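Local coordinates for cytochrome P450 (Picrophilus torridus, PDB 2RFB), which binds heme through a thiolate ligand to its iron and probably works as a monooxygenase, putting one atom of molecular oxygen into its substrate, at residues D93-S96 against E97-R101; S244-N248 against K249-K253; D84-K87 against N88-N91. All coordinates share one frame; numbering follows the deposited sequence.

Interaction 1: D93-S96 against E97-R101; sequences DIIS and EYAVR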
loop_
_atom_site.group_PDB
_atom_site.type_symbol
_atom_site.label_atom_id
_atom_site.label_comp_id
_atom_site.label_asym_id
_atom_site.label_seq_id
_atom_site.Cartn_x
_atom_site.Cartn_y
_atom_site.Cartn_z
ATOM N N ASP A 93 8.038 9.386 -18.552
ATOM C CA ASP A 93 6.917 9.141 -17.666
ATOM C C ASP A 93 7.449 8.701 -16.325
ATOM O O ASP A 93 8.020 7.617 -16.210
ATOM C CB ASP A 93 5.930 8.079 -18.218
ATOM C CG ASP A 93 4.749 7.801 -17.236
ATOM O OD1 ASP A 93 4.506 8.584 -16.295
ATOM O OD2 ASP A 93 4.055 6.789 -17.372
ATOM N N ILE A 94 7.259 9.537 -15.309
ATOM C CA ILE A 94 7.842 9.285 -13.992
ATOM C C ILE A 94 7.184 8.080 -13.306
ATOM O O ILE A 94 7.761 7.434 -12.426
ATOM C CB ILE A 94 7.599 10.487 -13.059
ATOM C CG1 ILE A 94 8.040 11.818 -13.696
ATOM C CG2 ILE A 94 8.247 10.249 -11.747
ATOM C CD1 ILE A 94 9.515 12.032 -13.810
ATOM N N ILE A 95 5.923 7.840 -13.641
ATOM C CA ILE A 95 5.194 6.712 -13.090
ATOM C C ILE A 95 5.765 5.416 -13.685
ATOM O O ILE A 95 6.353 4.608 -12.967
ATOM C CB ILE A 95 3.680 6.884 -13.338
ATOM C CG1 ILE A 95 3.236 8.215 -12.715
ATOM C CG2 ILE A 95 2.850 5.597 -12.946
ATOM C CD1 ILE A 95 3.148 8.289 -11.145
ATOM N N SER A 96 5.672 5.221 -14.976
ATOM C CA SER A 96 6.103 3.925 -15.441
ATOM C C SER A 96 7.622 3.647 -15.397
ATOM O O SER A 96 8.036 2.496 -15.368
ATOM C CB SER A 96 5.538 3.641 -16.818
ATOM O OG SER A 96 6.338 4.318 -17.710
ATOM N N GLU A 97 8.441 4.697 -15.384
ATOM C CA GLU A 97 9.898 4.551 -15.461
ATOM C C GLU A 97 10.582 4.734 -14.114
ATOM O O GLU A 97 11.747 4.411 -13.975
ATOM C CB GLU A 97 10.509 5.513 -16.475
ATOM C CG GLU A 97 9.999 5.288 -17.866
ATOM C CD GLU A 97 10.190 3.843 -18.375
ATOM O OE1 GLU A 97 11.357 3.340 -18.330
ATOM O OE2 GLU A 97 9.174 3.232 -18.849
ATOM N N TYR A 98 9.876 5.259 -13.126
ATOM C CA TYR A 98 10.487 5.371 -11.839
ATOM C C TYR A 98 9.551 4.828 -10.777
ATOM O O TYR A 98 9.885 3.942 -10.045
ATOM C CB TYR A 98 10.870 6.825 -11.522
ATOM C CG TYR A 98 11.491 6.934 -10.119
ATOM C CD1 TYR A 98 12.862 6.688 -9.902
ATOM C CD2 TYR A 98 10.700 7.246 -9.019
ATOM C CE1 TYR A 98 13.408 6.770 -8.589
ATOM C CE2 TYR A 98 11.222 7.350 -7.771
ATOM C CZ TYR A 98 12.564 7.121 -7.552
ATOM O OH TYR A 98 13.008 7.219 -6.269
ATOM N N ALA A 99 8.353 5.370 -10.694
ATOM C CA ALA A 99 7.481 5.052 -9.564
ATOM C C ALA A 99 6.935 3.590 -9.531
ATOM O O ALA A 99 6.785 3.035 -8.455
ATOM C CB ALA A 99 6.357 6.121 -9.427
ATOM N N VAL A 100 6.666 2.970 -10.682
ATOM C CA VAL A 100 6.294 1.535 -10.742
ATOM C C VAL A 100 7.512 0.626 -10.543
ATOM O O VAL A 100 7.400 -0.461 -10.000
ATOM C CB VAL A 100 5.617 1.176 -12.112
ATOM C CG1 VAL A 100 5.807 -0.341 -12.550
ATOM C CG2 VAL A 100 4.167 1.569 -12.128
ATOM N N ARG A 101 8.678 1.040 -11.010
ATOM C CA ARG A 101 9.796 0.094 -11.059
ATOM C C ARG A 101 10.493 -0.063 -9.714
ATOM O O ARG A 101 11.147 -1.106 -9.431
ATOM C CB ARG A 101 10.819 0.489 -12.136
ATOM C CG ARG A 101 10.275 0.532 -13.570
ATOM C CD ARG A 101 11.325 -0.011 -14.564
ATOM N NE ARG A 101 11.912 0.997 -15.439
ATOM C CZ ARG A 101 13.155 0.956 -15.952
ATOM N NH1 ARG A 101 14.004 -0.031 -15.664
ATOM N NH2 ARG A 101 13.561 1.935 -16.745
#

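Interaction 2: S244-N248 against K249-K253; sequences SYINN and KKIKK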
loop_
_atom_site.group_PDB
_atom_site.type_symbol
_atom_site.label_atom_id
_atom_site.label_comp_id
_atom_site.label_asym_id
_atom_site.label_seq_id
_atom_site.Cartn_x
_atom_site.Cartn_y
_atom_site.Cartn_z
ATOM N N SER A 244 -24.647 -3.619 16.142
ATOM C CA SER A 244 -24.043 -2.569 16.966
ATOM C C SER A 244 -24.383 -1.206 16.407
ATOM O O SER A 244 -24.872 -1.076 15.279
ATOM C CB SER A 244 -22.544 -2.724 17.067
ATOM O OG SER A 244 -22.001 -2.557 15.782
ATOM N N TYR A 245 -24.103 -0.190 17.208
ATOM C CA TYR A 245 -24.590 1.139 16.971
ATOM C C TYR A 245 -23.464 2.093 16.689
ATOM O O TYR A 245 -22.428 2.069 17.333
ATOM C CB TYR A 245 -25.375 1.617 18.182
ATOM C CG TYR A 245 -26.711 0.932 18.401
ATOM C CD1 TYR A 245 -26.806 -0.266 19.130
ATOM C CD2 TYR A 245 -27.896 1.504 17.915
ATOM C CE1 TYR A 245 -28.030 -0.883 19.325
ATOM C CE2 TYR A 245 -29.134 0.891 18.118
ATOM C CZ TYR A 245 -29.200 -0.294 18.823
ATOM O OH TYR A 245 -30.462 -0.882 19.058
ATOM N N ILE A 246 -23.649 2.921 15.681
ATOM C CA ILE A 246 -22.756 4.039 15.460
ATOM C C ILE A 246 -23.658 5.253 15.354
ATOM O O ILE A 246 -24.768 5.147 14.809
ATOM C CB ILE A 246 -22.021 3.849 14.213
ATOM C CG1 ILE A 246 -21.360 2.472 14.271
ATOM C CG2 ILE A 246 -21.019 5.038 13.966
ATOM C CD1 ILE A 246 -20.066 2.363 13.505
ATOM N N ASN A 247 -23.242 6.381 15.933
ATOM C CA ASN A 247 -24.072 7.577 15.889
ATOM C C ASN A 247 -25.540 7.202 15.967
ATOM O O ASN A 247 -26.342 7.625 15.148
ATOM C CB ASN A 247 -23.776 8.401 14.620
ATOM C CG ASN A 247 -24.556 9.689 14.584
ATOM O OD1 ASN A 247 -25.338 9.931 13.659
ATOM N ND2 ASN A 247 -24.407 10.501 15.628
ATOM N N ASN A 248 -25.860 6.344 16.938
ATOM C CA ASN A 248 -27.234 5.912 17.260
ATOM C C ASN A 248 -28.040 5.172 16.177
ATOM O O ASN A 248 -29.269 5.074 16.260
ATOM C CB ASN A 248 -28.041 7.083 17.808
ATOM C CG ASN A 248 -28.018 7.151 19.321
ATOM O OD1 ASN A 248 -27.646 8.176 19.882
ATOM N ND2 ASN A 248 -28.437 6.070 19.988
ATOM N N LYS A 249 -27.319 4.663 15.177
ATOM C CA LYS A 249 -27.843 3.831 14.099
ATOM C C LYS A 249 -27.443 2.407 14.399
ATOM O O LYS A 249 -26.258 2.154 14.672
ATOM C CB LYS A 249 -27.145 4.201 12.779
ATOM C CG LYS A 249 -27.335 5.645 12.297
ATOM C CD LYS A 249 -28.825 5.951 12.094
ATOM C CE LYS A 249 -29.033 6.672 10.760
ATOM N NZ LYS A 249 -30.438 6.435 10.273
ATOM N N LYS A 250 -28.395 1.479 14.303
ATOM C CA LYS A 250 -28.093 0.046 14.334
ATOM C C LYS A 250 -27.516 -0.452 13.011
ATOM O O LYS A 250 -28.207 -0.452 12.006
ATOM C CB LYS A 250 -29.346 -0.748 14.663
ATOM C CG LYS A 250 -29.102 -2.177 15.102
ATOM C CD LYS A 250 -30.248 -2.616 16.024
ATOM C CE LYS A 250 -29.987 -3.960 16.706
ATOM N NZ LYS A 250 -31.142 -4.277 17.590
ATOM N N ILE A 251 -26.236 -0.840 13.027
ATOM C CA ILE A 251 -25.597 -1.595 11.945
ATOM C C ILE A 251 -25.870 -3.067 12.217
ATOM O O ILE A 251 -25.322 -3.628 13.177
ATOM C CB ILE A 251 -24.059 -1.423 11.949
ATOM C CG1 ILE A 251 -23.655 0.036 12.233
ATOM C CG2 ILE A 251 -23.391 -2.041 10.665
ATOM C CD1 ILE A 251 -23.775 0.978 11.048
ATOM N N LYS A 252 -26.729 -3.687 11.409
ATOM C CA LYS A 252 -27.120 -5.078 11.655
ATOM C C LYS A 252 -26.032 -6.065 11.250
ATOM O O LYS A 252 -25.193 -5.772 10.394
ATOM C CB LYS A 252 -28.416 -5.419 10.924
ATOM C CG LYS A 252 -29.632 -4.643 11.390
ATOM C CD LYS A 252 -30.916 -5.318 10.917
ATOM C CE LYS A 252 -32.089 -4.322 10.768
ATOM N NZ LYS A 252 -31.790 -3.331 9.665
ATOM N N LYS A 253 -26.056 -7.233 11.885
ATOM C CA LYS A 253 -25.222 -8.358 11.491
ATOM C C LYS A 253 -25.384 -8.643 9.978
ATOM O O LYS A 253 -26.508 -8.765 9.479
ATOM C CB LYS A 253 -25.621 -9.567 12.342
ATOM C CG LYS A 253 -24.752 -10.803 12.183
ATOM C CD LYS A 253 -25.393 -11.948 12.965
ATOM C CE LYS A 253 -24.647 -13.273 12.753
ATOM N NZ LYS A 253 -25.487 -14.393 13.350
#

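Interaction 3: D84-K87 against N88-N91; sequences DLIK and NIDN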
loop_
_atom_site.group_PDB
_atom_site.type_symbol
_atom_site.label_atom_id
_atom_site.label_comp_id
_atom_site.label_asym_id
_atom_site.label_seq_id
_atom_site.Cartn_x
_atom_site.Cartn_y
_atom_site.Cartn_z
ATOM N N ASP A 84 19.721 4.389 -9.534
ATOM C CA ASP A 84 19.813 3.788 -10.877
ATOM C C ASP A 84 18.670 4.234 -11.814
ATOM O O ASP A 84 18.911 4.541 -12.984
ATOM C CB ASP A 84 19.790 2.263 -10.778
ATOM C CG ASP A 84 21.148 1.657 -10.514
ATOM O OD1 ASP A 84 21.190 0.411 -10.388
ATOM O OD2 ASP A 84 22.172 2.386 -10.443
ATOM N N LEU A 85 17.441 4.280 -11.285
ATOM C CA LEU A 85 16.247 4.608 -12.061
ATOM C C LEU A 85 15.970 6.084 -12.273
ATOM O O LEU A 85 15.297 6.446 -13.239
ATOM C CB LEU A 85 15.023 4.069 -11.350
ATOM C CG LEU A 85 14.917 2.578 -11.165
ATOM C CD1 LEU A 85 13.778 2.422 -10.191
ATOM C CD2 LEU A 85 14.691 1.871 -12.555
ATOM N N ILE A 86 16.396 6.917 -11.324
ATOM C CA ILE A 86 16.213 8.372 -11.409
ATOM C C ILE A 86 17.274 9.022 -12.327
ATOM O O ILE A 86 17.047 10.125 -12.845
ATOM C CB ILE A 86 16.282 8.993 -9.971
ATOM C CG1 ILE A 86 15.565 10.345 -9.877
ATOM C CG2 ILE A 86 17.769 9.147 -9.471
ATOM C CD1 ILE A 86 14.099 10.335 -9.962
ATOM N N LYS A 87 18.416 8.336 -12.525
ATOM C CA LYS A 87 19.608 8.863 -13.229
ATOM C C LYS A 87 19.299 9.600 -14.510
ATOM O O LYS A 87 19.959 10.579 -14.855
ATOM C CB LYS A 87 20.541 7.713 -13.631
ATOM C CG LYS A 87 21.832 7.586 -12.879
ATOM C CD LYS A 87 22.603 6.405 -13.472
ATOM C CE LYS A 87 23.938 6.183 -12.786
ATOM N NZ LYS A 87 24.910 5.491 -13.705
ATOM N N ASN A 88 18.308 9.084 -15.217
ATOM C CA ASN A 88 18.139 9.350 -16.630
ATOM C C ASN A 88 16.667 9.238 -16.924
ATOM O O ASN A 88 16.241 8.464 -17.791
ATOM C CB ASN A 88 18.869 8.279 -17.422
ATOM C CG ASN A 88 18.598 6.871 -16.883
ATOM O OD1 ASN A 88 17.813 6.672 -15.917
ATOM N ND2 ASN A 88 19.275 5.876 -17.485
ATOM N N ILE A 89 15.882 9.979 -16.161
ATOM C CA ILE A 89 14.472 9.827 -16.226
ATOM C C ILE A 89 13.930 11.024 -16.950
ATOM O O ILE A 89 12.842 10.979 -17.490
ATOM C CB ILE A 89 13.886 9.743 -14.805
ATOM C CG1 ILE A 89 12.548 9.062 -14.813
ATOM C CG2 ILE A 89 13.779 11.109 -14.175
ATOM C CD1 ILE A 89 11.970 9.112 -13.473
ATOM N N ASP A 90 14.708 12.099 -16.960
ATOM C CA ASP A 90 14.252 13.345 -17.530
ATOM C C ASP A 90 13.438 13.126 -18.803
ATOM O O ASP A 90 13.793 12.301 -19.659
ATOM C CB ASP A 90 15.444 14.274 -17.798
ATOM C CG ASP A 90 16.200 14.596 -16.539
ATOM O OD1 ASP A 90 15.876 15.636 -15.890
ATOM O OD2 ASP A 90 17.080 13.765 -16.182
ATOM N N ASN A 91 12.332 13.864 -18.895
ATOM C CA ASN A 91 11.471 13.878 -20.080
ATOM C C ASN A 91 10.563 12.690 -20.222
ATOM O O ASN A 91 9.736 12.670 -21.129
ATOM C CB ASN A 91 12.294 13.985 -21.336
ATOM C CG ASN A 91 12.463 15.381 -21.765
ATOM O OD1 ASN A 91 11.487 16.020 -22.201
ATOM N ND2 ASN A 91 13.695 15.890 -21.677
#

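Interaction 1: D93-S96 against E97-R101
Glu97 closes the turn begun by Asp93 and lays its side chain beside Ser96, showing how one residue can serve several neighbours at once. CB sits 3.3 Å from Asp93 O, the carbonyl that also accepts the Glu97 backbone N-H. CG, anti to the carbonyl carbon of its own residue (chi1 -61°), remains near that oxygen and passes 3.8 Å from Ser96 OG. A further bend at chi2 brings the carboxylate round so that its two oxygens part company. Glu97 OE2 lies 3.2 Å from Ser96 OG and may take its hydroxyl proton, for which a second acceptor competes. Glu97 OE1 forms a salt bridge with Arg101 NH2 at 3.1 Å, met on its anti side and 30° out of the carboxylate plane. Without this carboxylate, as with an alanine here, the Arg101 guanidinium would probably lose its salt-bridge mate and be freer to turn. The frame is helix 94-99, N-capped by Asp93: OD1 accepts from Ile95 N, approached from above the carboxylate plane, and also from Leu340 N, while OD2 takes a weak bond from Ser96 N. The helix then widens into a pi-type turn, with Ala99 N bonded to Ile94 O at 2.8 Å and Val100 N to Ile95 O. On the buried side, Ile94 CG2 approaches Tyr98 CB at 4.3 Å, and Ile95 CD1 meets Ala99 CB. Tyr98 OH reaches a hydrogen bond with Ser82 OG, whereas Ala99 and Val100 pack on Ile197 and Thr194 of the long helix 175-206.

Interaction 2: S244-N248 against K249-K253
Ser244 pairs with Ile251 and Ile246 with Lys249 in a tight antiparallel hairpin, its short strands strongly twisted, with 134° between their N-to-C directions. A type I' turn from Ile246 to Lys249 joins them, and the positive phi angles of Asn247 and Asn248 provide its left-handed backbone. Both outer pairs carry two hydrogen bonds. Lys249 N closes the turn onto Ile246 O at 2.6 Å, and Ile251 N bonds to Ser244 O further along. Between them Tyr245 and Lys250 form the non-hydrogen-bonded pair, where Tyr245 CA makes a CA-H...O contact of 3.0 Å with Lys249 O. Here the aliphatic part of Lys250 crosses the tyrosine ring: CG lies 4.1 Å above one face, offset toward the rim, and CD comes 3.5 Å from Tyr245 OH. The lysine reaches this place because its CG stands anti to the backbone N (chi1 -164°) and the rest of the chain is extended. On the other face of the hairpin, Ile246 CG1 meets Ile251 CG1 at 3.9 Å, the two branched chains set obliquely. Ile251 CG1 also lies 3.5 Å from Ser244 O. The isoleucines of this face are buried, Ile246 against His23 and Val24 of helix 18-26 and against Phe31, and Ile251 against Trp13, which Lys249 also touches. The chemistry is thus divided: the isoleucines seat the hairpin on the protein, while the tyrosine ring meets methylenes and not the charge, an aliphatic contact that carries the NZ end past the ring on the exposed side.

Interaction 3: D84-K87 against N88-N91
Where helix 75-86 gives way to the loop leading to helix 94-99, Ile86 and Ile89 meet as the chain leaves the helix. Their methyl tips touch, CD1 of Ile86 lying 4.3 Å from CD1 of Ile89. Ile89 also folds back on the last turn: its CB and CG2 each lie 3.7 Å from Ile86 O, and CG1 is 4.1 Å from Leu85 O. With CG1 anti to the backbone N (chi1 -158°), the branch that carries CD1 runs toward the interior, where Ile89 joins Ile94, Tyr98 and Phe316, and Ile86 packs on Ile312 and His315 of helix 298-315. Asn88 occupies the outer side of the turn. Its CG stands between the backbone N and the carbonyl carbon, a crowded position (chi1 45°) that swings the amide back over the preceding residues. Asn88 OD1 consequently lies 3.7 Å from Lys87 CB and at the same distance from Leu85 O, two oxygens that cannot bond directly to each other. Ile86 O and Asn88 N are as close as 2.9 Å, yet the angle is too poor for a hydrogen bond. With no hydrogen bond across it, the contact is apolar on its buried side, and the chain's course here probably owes more to the burial of the isoleucines than to polar bonds, while Lys87 and Asn88 are exposed.

In the fold
Interaction 3 comes first along the chain, interaction 1 follows one residue later, and interaction 2 lies far downstream. The first two have centres about 9 Å apart, because helix 75-86 and helix 94-99 are consecutive and pack together: Tyr98 rests on Leu85, Ile86 and Ile89. Interaction 2 lies on the opposite side of the chain's centre, its centre about 44 Å from that of interaction 1 and about 52 Å from that of interaction 3. The heme is about 11 Å from the Ala99 side chain, and the side chain of Ile251 is about 9 Å from that of the heme-binding Arg238. One helical region and a separate hairpin across the fold are thus represented, and none of the three contacts forms the heme site itself.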